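Local atomic coordinates of interferon (Danio rerio, PDB entry 3PIV), a protein that probably acts as a secreted antiviral cytokine of the type I interferon family, signalling by binding to a cell-surface cytokine receptor. Residues 42-47 with 152-157; 50-55 with 101-106. One frame throughout, in Å; residues are numbered along the deposited sequence.

Contact 1: residues 42-47 with 152-157; sequences LMDKSK and DIIASN
The flat carboxylate of Asp44 faces helix 134-158, from which the side-chain amide of Asn157 projects toward 42-47. Ile153 CG2 stands over one face of the carboxylate, 3.8 Å from Asp44 OD1, while Ile154 CG1 meets the same oxygen at 3.2 Å from much nearer the plane, slightly on the other side. The Asn157 amide stays apart, its ND2 4.3 Å from Asp44 O, too long for a hydrogen bond, and none joins the segments. The charge is answered at the second oxygen: Asp44 OD2 makes a salt bridge with Arg150, one turn earlier on the same helix as Ile154. With chi1 at -75°, Asp44 CG lies beside its own backbone N, and the side chain crosses that of Ile154 at about a right angle. Apolar packing continues at Met43, whose CB meets Ile154 CD1 at 3.8 Å. Bends at chi2 and chi3 then lead the Met43 thioether away, toward Phe54 and Tyr112. The backbones are closest here, Asp44 CA lying 5.5 Å from Ile154 CA. Leu42 O accepts from both Lys45 N and Ser46 OG, the hydroxyl 2.8 Å away and above the carbonyl plane. The arrangement seats the short helix of the first long connection on the C-terminal helix of the helical-bundle cytokine fold; in mammalian type I interferons the AB loop and the C-terminal helix contribute to receptor binding, and the same may hold here.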
loop_
_atom_site.group_PDB
_atom_site.type_symbol
_atom_site.label_atom_id
_atom_site.label_comp_id
_atom_site.label_asym_id
_atom_site.label_seq_id
_atom_site.Cartn_x
_atom_site.Cartn_y
_atom_site.Cartn_z
ATOM N N LEU A 42 -14.650 -4.069 -4.875
ATOM C CA LEU A 42 -14.719 -5.530 -4.863
ATOM C C LEU A 42 -14.186 -6.122 -3.554
ATOM O O LEU A 42 -14.818 -6.982 -2.956
ATOM C CB LEU A 42 -13.956 -6.101 -6.058
ATOM C CG LEU A 42 -13.600 -7.592 -6.113
ATOM C CD1 LEU A 42 -14.821 -8.447 -6.383
ATOM C CD2 LEU A 42 -12.539 -7.846 -7.179
ATOM N N MET A 43 -13.030 -5.649 -3.099
ATOM C CA MET A 43 -12.449 -6.167 -1.869
ATOM C C MET A 43 -13.303 -5.810 -0.646
ATOM O O MET A 43 -13.375 -6.565 0.340
ATOM C CB MET A 43 -10.999 -5.680 -1.704
ATOM C CG MET A 43 -10.033 -6.158 -2.795
ATOM S SD MET A 43 -10.163 -7.912 -3.235
ATOM C CE MET A 43 -10.196 -8.655 -1.595
ATOM N N ASP A 44 -13.961 -4.660 -0.709
ATOM C CA ASP A 44 -14.823 -4.239 0.388
ATOM C C ASP A 44 -15.865 -5.321 0.745
ATOM O O ASP A 44 -16.241 -5.469 1.913
ATOM C CB ASP A 44 -15.522 -2.917 0.048
ATOM C CG ASP A 44 -14.593 -1.708 0.149
ATOM O OD1 ASP A 44 -13.627 -1.742 0.941
ATOM O OD2 ASP A 44 -14.839 -0.714 -0.568
ATOM N N LYS A 45 -16.325 -6.075 -0.255
ATOM C CA LYS A 45 -17.377 -7.067 -0.022
ATOM C C LYS A 45 -16.930 -8.512 -0.244
ATOM O O LYS A 45 -17.755 -9.429 -0.267
ATOM C CB LYS A 45 -18.630 -6.752 -0.846
ATOM C CG LYS A 45 -18.386 -6.511 -2.329
ATOM C CD LYS A 45 -19.605 -5.825 -2.956
ATOM C CE LYS A 45 -19.434 -5.594 -4.455
ATOM N NZ LYS A 45 -19.320 -6.873 -5.222
ATOM N N SER A 46 -15.625 -8.711 -0.393
ATOM C CA SER A 46 -15.055 -10.050 -0.500
ATOM C C SER A 46 -15.032 -10.698 0.869
ATOM O O SER A 46 -15.178 -10.015 1.874
ATOM C CB SER A 46 -13.633 -9.974 -1.044
ATOM O OG SER A 46 -13.630 -9.473 -2.362
ATOM N N LYS A 47 -14.836 -12.013 0.904
ATOM C CA LYS A 47 -14.728 -12.752 2.163
ATOM C C LYS A 47 -13.488 -12.315 2.934
ATOM O O LYS A 47 -12.562 -11.755 2.347
ATOM C CB LYS A 47 -14.669 -14.261 1.894
ATOM C CG LYS A 47 -15.837 -14.757 1.054
ATOM C CD LYS A 47 -15.820 -16.269 0.890
ATOM C CE LYS A 47 -17.153 -16.778 0.346
ATOM N NZ LYS A 47 -17.524 -16.133 -0.943
ATOM N N ASP A 152 -7.808 0.681 5.253
ATOM C CA ASP A 152 -8.336 0.812 6.606
ATOM C C ASP A 152 -9.830 0.460 6.674
ATOM O O ASP A 152 -10.314 -0.091 7.662
ATOM C CB ASP A 152 -8.101 2.242 7.101
ATOM C CG ASP A 152 -8.628 2.470 8.496
ATOM O OD1 ASP A 152 -7.985 2.005 9.466
ATOM O OD2 ASP A 152 -9.683 3.121 8.621
ATOM N N ILE A 153 -10.553 0.779 5.612
ATOM C CA ILE A 153 -11.957 0.425 5.518
ATOM C C ILE A 153 -12.081 -1.089 5.442
ATOM O O ILE A 153 -12.838 -1.702 6.178
ATOM C CB ILE A 153 -12.613 1.068 4.282
ATOM C CG1 ILE A 153 -12.697 2.590 4.459
ATOM C CG2 ILE A 153 -13.998 0.481 4.036
ATOM C CD1 ILE A 153 -13.379 3.285 3.301
ATOM N N ILE A 154 -11.308 -1.684 4.551
ATOM C CA ILE A 154 -11.282 -3.134 4.407
ATOM C C ILE A 154 -10.917 -3.833 5.712
ATOM O O ILE A 154 -11.499 -4.858 6.046
ATOM C CB ILE A 154 -10.310 -3.553 3.300
ATOM C CG1 ILE A 154 -10.879 -3.140 1.933
ATOM C CG2 ILE A 154 -10.024 -5.052 3.373
ATOM C CD1 ILE A 154 -9.849 -3.160 0.825
ATOM N N ALA A 155 -9.951 -3.289 6.447
ATOM C CA ALA A 155 -9.567 -3.876 7.718
ATOM C C ALA A 155 -10.720 -3.759 8.711
ATOM O O ALA A 155 -11.068 -4.733 9.374
ATOM C CB ALA A 155 -8.306 -3.220 8.272
ATOM N N SER A 156 -11.313 -2.571 8.807
ATOM C CA SER A 156 -12.475 -2.388 9.670
ATOM C C SER A 156 -13.505 -3.448 9.361
ATOM O O SER A 156 -13.928 -4.181 10.255
ATOM C CB SER A 156 -13.124 -1.009 9.486
ATOM O OG SER A 156 -12.372 0.001 10.119
ATOM N N ASN A 157 -13.921 -3.513 8.095
ATOM C CA ASN A 157 -15.002 -4.416 7.700
ATOM C C ASN A 157 -14.591 -5.868 7.886
ATOM O O ASN A 157 -15.418 -6.723 8.173
ATOM C CB ASN A 157 -15.446 -4.184 6.255
ATOM C CG ASN A 157 -15.984 -2.774 6.003
ATOM O OD1 ASN A 157 -16.512 -2.107 6.902
ATOM N ND2 ASN A 157 -15.863 -2.324 4.757
#

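Contact 2: residues 50-55 with 101-106; sequences DQVKFL and ARYAKP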
loop_
_atom_site.group_PDB
_atom_site.type_symbol
_atom_site.label_atom_id
_atom_site.label_comp_id
_atom_site.label_asym_id
_atom_site.label_seq_id
_atom_site.Cartn_x
_atom_site.Cartn_y
_atom_site.Cartn_z
ATOM N N ASP A 50 -9.928 -13.467 1.876
ATOM C CA ASP A 50 -9.481 -12.750 0.697
ATOM C C ASP A 50 -9.061 -11.332 1.048
ATOM O O ASP A 50 -8.109 -10.789 0.480
ATOM C CB ASP A 50 -10.579 -12.739 -0.358
ATOM C CG ASP A 50 -10.825 -14.103 -0.935
ATOM O OD1 ASP A 50 -9.836 -14.746 -1.331
ATOM O OD2 ASP A 50 -11.993 -14.538 -0.987
ATOM N N GLN A 51 -9.765 -10.732 1.996
ATOM C CA GLN A 51 -9.423 -9.377 2.412
ATOM C C GLN A 51 -8.015 -9.312 3.005
ATOM O O GLN A 51 -7.233 -8.420 2.676
ATOM C CB GLN A 51 -10.479 -8.823 3.381
ATOM C CG GLN A 51 -11.828 -8.567 2.694
ATOM C CD GLN A 51 -12.921 -8.153 3.666
ATOM O OE1 GLN A 51 -13.046 -8.710 4.761
ATOM N NE2 GLN A 51 -13.718 -7.164 3.268
ATOM N N VAL A 52 -7.711 -10.252 3.892
ATOM C CA VAL A 52 -6.414 -10.312 4.549
ATOM C C VAL A 52 -5.285 -10.619 3.565
ATOM O O VAL A 52 -4.216 -10.024 3.642
ATOM C CB VAL A 52 -6.411 -11.367 5.657
ATOM C CG1 VAL A 52 -5.004 -11.513 6.259
ATOM C CG2 VAL A 52 -7.446 -11.005 6.733
ATOM N N LYS A 53 -5.518 -11.556 2.651
ATOM C CA LYS A 53 -4.539 -11.875 1.627
ATOM C C LYS A 53 -4.265 -10.630 0.814
ATOM O O LYS A 53 -3.126 -10.355 0.469
ATOM C CB LYS A 53 -5.052 -12.967 0.695
ATOM C CG LYS A 53 -5.195 -14.339 1.333
ATOM C CD LYS A 53 -5.444 -15.366 0.251
ATOM C CE LYS A 53 -5.987 -16.662 0.814
ATOM N NZ LYS A 53 -5.744 -17.777 -0.158
ATOM N N PHE A 54 -5.334 -9.897 0.505
ATOM C CA PHE A 54 -5.259 -8.636 -0.231
ATOM C C PHE A 54 -4.508 -7.550 0.534
ATOM O O PHE A 54 -3.813 -6.722 -0.063
ATOM C CB PHE A 54 -6.665 -8.116 -0.558
ATOM C CG PHE A 54 -6.659 -6.805 -1.311
ATOM C CD1 PHE A 54 -6.428 -6.778 -2.677
ATOM C CD2 PHE A 54 -6.839 -5.596 -0.642
ATOM C CE1 PHE A 54 -6.401 -5.570 -3.380
ATOM C CE2 PHE A 54 -6.823 -4.372 -1.338
ATOM C CZ PHE A 54 -6.605 -4.361 -2.705
ATOM N N LEU A 55 -4.675 -7.522 1.854
ATOM C CA LEU A 55 -3.961 -6.539 2.652
ATOM C C LEU A 55 -2.460 -6.853 2.627
ATOM O O LEU A 55 -1.643 -5.952 2.474
ATOM C CB LEU A 55 -4.486 -6.490 4.076
ATOM C CG LEU A 55 -5.840 -5.805 4.228
ATOM C CD1 LEU A 55 -6.361 -6.008 5.637
ATOM C CD2 LEU A 55 -5.743 -4.311 3.890
ATOM N N ALA A 101 -1.029 -17.928 6.004
ATOM C CA ALA A 101 -0.475 -19.278 6.027
ATOM C C ALA A 101 -1.541 -20.343 6.361
ATOM O O ALA A 101 -1.434 -21.493 5.936
ATOM C CB ALA A 101 0.701 -19.347 7.013
ATOM N N ARG A 102 -2.579 -19.957 7.101
ATOM C CA ARG A 102 -3.640 -20.899 7.480
ATOM C C ARG A 102 -4.665 -21.172 6.385
ATOM O O ARG A 102 -5.383 -22.163 6.444
ATOM C CB ARG A 102 -4.377 -20.404 8.721
ATOM C CG ARG A 102 -3.477 -20.204 9.926
ATOM C CD ARG A 102 -4.237 -19.569 11.063
ATOM N NE ARG A 102 -3.318 -19.049 12.063
ATOM C CZ ARG A 102 -3.562 -17.975 12.804
ATOM N NH1 ARG A 102 -4.699 -17.309 12.650
ATOM N NH2 ARG A 102 -2.665 -17.562 13.690
ATOM N N TYR A 103 -4.745 -20.293 5.392
ATOM C CA TYR A 103 -5.793 -20.405 4.382
ATOM C C TYR A 103 -5.483 -21.424 3.295
ATOM O O TYR A 103 -4.323 -21.713 3.012
ATOM C CB TYR A 103 -6.062 -19.045 3.741
ATOM C CG TYR A 103 -6.354 -17.947 4.740
ATOM C CD1 TYR A 103 -6.929 -18.232 5.971
ATOM C CD2 TYR A 103 -6.063 -16.624 4.442
ATOM C CE1 TYR A 103 -7.197 -17.222 6.881
ATOM C CE2 TYR A 103 -6.324 -15.614 5.339
ATOM C CZ TYR A 103 -6.891 -15.911 6.554
ATOM O OH TYR A 103 -7.150 -14.890 7.439
ATOM N N ALA A 104 -6.534 -21.973 2.693
ATOM C CA ALA A 104 -6.391 -22.863 1.544
ATOM C C ALA A 104 -5.861 -22.087 0.347
ATOM O O ALA A 104 -6.427 -21.067 -0.038
ATOM C CB ALA A 104 -7.721 -23.496 1.199
ATOM N N LYS A 105 -4.772 -22.569 -0.235
ATOM C CA LYS A 105 -4.171 -21.907 -1.389
ATOM C C LYS A 105 -4.828 -22.441 -2.658
ATOM O O LYS A 105 -4.559 -23.567 -3.071
ATOM C CB LYS A 105 -2.651 -22.098 -1.383
ATOM C CG LYS A 105 -1.984 -21.532 -0.114
ATOM C CD LYS A 105 -0.460 -21.678 -0.132
ATOM C CE LYS A 105 0.172 -20.926 1.037
ATOM N NZ LYS A 105 -0.391 -19.541 1.150
ATOM N N PRO A 106 -5.672 -21.602 -3.291
ATOM C CA PRO A 106 -6.812 -21.947 -4.157
ATOM C C PRO A 106 -6.539 -22.386 -5.599
ATOM O O PRO A 106 -5.397 -22.547 -6.040
ATOM C CB PRO A 106 -7.584 -20.636 -4.207
ATOM C CG PRO A 106 -6.470 -19.607 -4.267
ATOM C CD PRO A 106 -5.404 -20.150 -3.319
#
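The loop joining helix 79-101 to helix 111-129 folds back here over the first turns of helix 48-66, at the surface of the bundle. Tyr103 and Lys53 carry most of the contact. Tyr103 turns an edge of its ring to the helix, and both Lys53 CE and Val52 CB lie near the ring plane, so Lys53 meets the ring with its methylene carbons at the edge, not over a face. Lys53 CE comes to 3.6 Å from Tyr103 CD2, the two side chains sliding past each other in opposite directions. Val52 instead crosses the tyrosine at about a right angle, its CG2 4.0 Å from Tyr103 OH. In this helical cytokine fold the loop begins close to the Cys4-Cys99 disulfide, and Tyr103 also touches Cys4, while Val52 reaches Leu96 and Val100 of helix 79-101. The lysine chain is extended beyond CG, chi2 -169° and chi3 -164°, which carries its amino group past the ring to the backbone. There Lys53 NZ gives a weak hydrogen bond of 3.4 Å to Ala104 O. Pro106 meets the same amino group tip to tip, with its CD 4.0 Å from Lys53 NZ.

How the contacts relate
From the N terminus, the chain runs through helix 10-23 and a long connection to residues 42-47, where contact 1 opens a loop of 104 intervening residues that closes at 152-157. Contact 2 is nested inside it: 50-55 follows almost at once on helix 48-66, and 45 residues separate it from 101-106. The contacts do not cross, and their centres lie 13 Å apart on the same side of the chain's centre. They also touch: Gln51 NE2 is 3.0 Å from Met43 O, a probable hydrogen bond. Helix 48-66 thus connects the pairing of 37-44 with 134-158 to the loop beyond 79-101.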